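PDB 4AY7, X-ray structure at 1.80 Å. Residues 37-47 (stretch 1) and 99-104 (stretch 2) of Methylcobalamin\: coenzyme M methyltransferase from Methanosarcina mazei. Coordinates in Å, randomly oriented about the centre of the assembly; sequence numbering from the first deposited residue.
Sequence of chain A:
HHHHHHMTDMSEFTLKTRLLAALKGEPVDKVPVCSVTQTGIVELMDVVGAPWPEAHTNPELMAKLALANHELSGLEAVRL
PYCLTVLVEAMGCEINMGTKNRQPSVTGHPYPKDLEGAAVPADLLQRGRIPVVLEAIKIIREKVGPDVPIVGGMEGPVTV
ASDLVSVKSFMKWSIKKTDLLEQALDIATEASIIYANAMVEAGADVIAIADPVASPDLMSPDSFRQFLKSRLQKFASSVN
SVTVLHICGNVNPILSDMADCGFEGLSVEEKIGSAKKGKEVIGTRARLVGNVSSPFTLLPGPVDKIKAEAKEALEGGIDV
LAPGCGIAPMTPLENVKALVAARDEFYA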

# COMPACT_ATOMS: atom_id res chain seq x y z
N THR A 37 -3.38 -3.15 0.99
CA THR A 37 -3.81 -1.78 1.04
C THR A 37 -4.54 -1.63 2.41
O THR A 37 -4.73 -2.60 3.12
CB THR A 37 -4.77 -1.52 -0.12
OG1 THR A 37 -5.80 -2.51 -0.09
CG2 THR A 37 -4.00 -1.64 -1.49
N GLN A 38 -5.01 -0.45 2.75
CA GLN A 38 -5.44 -0.22 4.14
C GLN A 38 -6.68 -1.10 4.52
O GLN A 38 -7.60 -1.32 3.70
CB GLN A 38 -5.66 1.29 4.40
CG GLN A 38 -7.07 1.83 4.22
CD GLN A 38 -7.96 1.58 5.44
OE1 GLN A 38 -7.44 1.58 6.56
NE2 GLN A 38 -9.26 1.27 5.22
N THR A 39 -6.66 -1.62 5.74
CA THR A 39 -7.68 -2.57 6.22
C THR A 39 -8.61 -2.06 7.37
O THR A 39 -9.38 -2.82 7.95
CB THR A 39 -6.93 -3.81 6.72
OG1 THR A 39 -6.00 -3.42 7.75
CG2 THR A 39 -6.15 -4.47 5.55
N GLY A 40 -8.51 -0.80 7.72
CA GLY A 40 -9.36 -0.24 8.80
C GLY A 40 -10.81 -0.07 8.37
O GLY A 40 -11.06 0.62 7.38
N ILE A 41 -11.74 -0.68 9.12
CA ILE A 41 -13.19 -0.61 8.78
C ILE A 41 -13.94 -0.23 10.04
O ILE A 41 -13.57 -0.66 11.14
CB ILE A 41 -13.71 -1.87 8.05
CG1 ILE A 41 -13.69 -3.10 8.95
CG2 ILE A 41 -12.85 -2.17 6.82
CD1 ILE A 41 -14.36 -4.34 8.38
N VAL A 42 -14.93 0.63 9.86
CA VAL A 42 -15.70 1.18 10.97
C VAL A 42 -16.32 0.09 11.81
O VAL A 42 -16.38 0.24 13.01
CB VAL A 42 -16.76 2.20 10.48
CG1 VAL A 42 -17.63 2.72 11.63
CG2 VAL A 42 -16.08 3.35 9.73
N GLU A 43 -16.83 -0.98 11.20
CA GLU A 43 -17.45 -2.10 11.96
C GLU A 43 -16.46 -2.62 13.02
O GLU A 43 -16.84 -2.85 14.19
CB GLU A 43 -17.93 -3.24 11.06
CG GLU A 43 -18.50 -4.45 11.84
CD GLU A 43 -19.29 -5.49 11.00
OE1 GLU A 43 -19.51 -5.33 9.75
OE2 GLU A 43 -19.74 -6.49 11.64
N LEU A 44 -15.20 -2.74 12.65
CA LEU A 44 -14.16 -3.30 13.54
C LEU A 44 -13.69 -2.21 14.52
O LEU A 44 -13.48 -2.48 15.73
CB LEU A 44 -13.01 -3.94 12.76
CG LEU A 44 -13.44 -5.25 12.08
CD1 LEU A 44 -12.27 -5.89 11.38
CD2 LEU A 44 -14.14 -6.21 13.08
N MET A 45 -13.65 -0.95 14.06
CA MET A 45 -13.33 0.16 14.98
C MET A 45 -14.31 0.10 16.15
O MET A 45 -13.88 0.20 17.27
CB MET A 45 -13.46 1.54 14.34
CG MET A 45 -12.44 1.80 13.25
SD MET A 45 -12.88 3.37 12.51
CE MET A 45 -12.07 3.28 10.88
N ASP A 46 -15.59 -0.02 15.83
CA ASP A 46 -16.65 -0.13 16.86
C ASP A 46 -16.50 -1.37 17.77
O ASP A 46 -16.58 -1.22 18.97
CB ASP A 46 -18.03 -0.10 16.18
CG ASP A 46 -18.42 1.31 15.73
OD1 ASP A 46 -17.63 2.27 15.96
OD2 ASP A 46 -19.51 1.51 15.19
N VAL A 47 -16.25 -2.55 17.20
CA VAL A 47 -16.20 -3.82 17.99
C VAL A 47 -15.08 -3.76 19.02
O VAL A 47 -15.31 -3.96 20.22
CB VAL A 47 -15.99 -5.06 17.08
CG1 VAL A 47 -15.66 -6.30 17.90
CG2 VAL A 47 -17.21 -5.36 16.18
N THR A 99 -11.40 11.92 10.55
CA THR A 99 -12.50 11.48 11.41
C THR A 99 -12.63 9.98 11.30
O THR A 99 -11.89 9.26 10.56
CB THR A 99 -13.85 12.01 10.91
OG1 THR A 99 -14.11 11.42 9.62
CG2 THR A 99 -13.87 13.54 10.82
N LYS A 100 -13.62 9.48 12.05
CA LYS A 100 -13.87 8.09 12.04
C LYS A 100 -13.96 7.48 10.62
O LYS A 100 -13.55 6.34 10.42
CB LYS A 100 -15.13 7.77 12.85
CG LYS A 100 -15.11 6.37 13.42
CD LYS A 100 -16.43 6.12 14.12
CE LYS A 100 -16.49 4.71 14.58
NZ LYS A 100 -17.79 4.53 15.31
N ASN A 101 -14.46 8.18 9.61
CA ASN A 101 -14.43 7.56 8.28
C ASN A 101 -13.72 8.36 7.15
O ASN A 101 -13.88 8.05 5.99
CB ASN A 101 -15.82 7.11 7.87
CG ASN A 101 -16.74 8.25 7.65
OD1 ASN A 101 -16.85 9.13 8.49
ND2 ASN A 101 -17.42 8.23 6.52
N ARG A 102 -12.92 9.37 7.52
CA ARG A 102 -12.28 10.25 6.58
C ARG A 102 -10.79 10.15 6.97
O ARG A 102 -10.46 10.50 8.09
CB ARG A 102 -12.78 11.67 6.82
CG ARG A 102 -12.72 12.66 5.66
CD ARG A 102 -13.49 13.95 5.98
NE ARG A 102 -12.65 14.74 6.88
CZ ARG A 102 -13.06 15.63 7.79
NH1 ARG A 102 -14.36 15.93 7.96
NH2 ARG A 102 -12.12 16.20 8.56
N GLN A 103 -9.97 9.63 6.07
CA GLN A 103 -8.54 9.34 6.35
C GLN A 103 -7.79 10.66 6.56
O GLN A 103 -8.20 11.65 6.04
CB GLN A 103 -7.86 8.59 5.17
CG GLN A 103 -8.23 7.18 5.17
CD GLN A 103 -7.58 6.40 4.04
OE1 GLN A 103 -7.87 6.66 2.85
NE2 GLN A 103 -6.72 5.44 4.40
N PRO A 104 -6.67 10.63 7.23
CA PRO A 104 -5.80 11.81 7.25
C PRO A 104 -5.41 12.30 5.88
O PRO A 104 -5.21 11.50 5.00
CB PRO A 104 -4.56 11.30 8.03
CG PRO A 104 -5.15 10.27 8.98
CD PRO A 104 -6.17 9.59 8.13

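The strongest link between the two stretches is a salt bridge from Lys-100 NZ to Asp-46 OD1, a hydrogen bond that is very short at 2.4 Å. Lys-100 leaves the type I turn spanning Thr-99 to Arg-102 with its CA-to-CB bond sideways to the helix, and reaches the carboxylate because all four of its chi angles are t. Asp-46, also sideways at CA-to-CB and with chi1 m, brings its carboxylate to meet the ammonium group.

The extended lysine also supplies much of the packing, contributing 102 Å² of the 267 Å² buried in total. Its aliphatic chain runs past two helix residues whose CA-to-CB bonds point toward the turn: Val-42 CG1 lies 3.7 Å from Lys-100 CE, and Met-45 SD lies 3.8 Å from Lys-100 CG. The long, unbranched methionine carries its CE to 3.4 Å from Lys-100 O, a carbonyl that is buried here without a polar partner. The other valine methyl, Val-42 CG2, touches Asn-101 CB at 4.2 Å.

Farther out, Gln-38 CG packs 3.6 Å from Gln-103 NE2. The Gln-38 amide is folded back onto its own loop: OE1 accepts from Gly-40 N and NE2 donates to Gly-40 O, both at 2.9 Å.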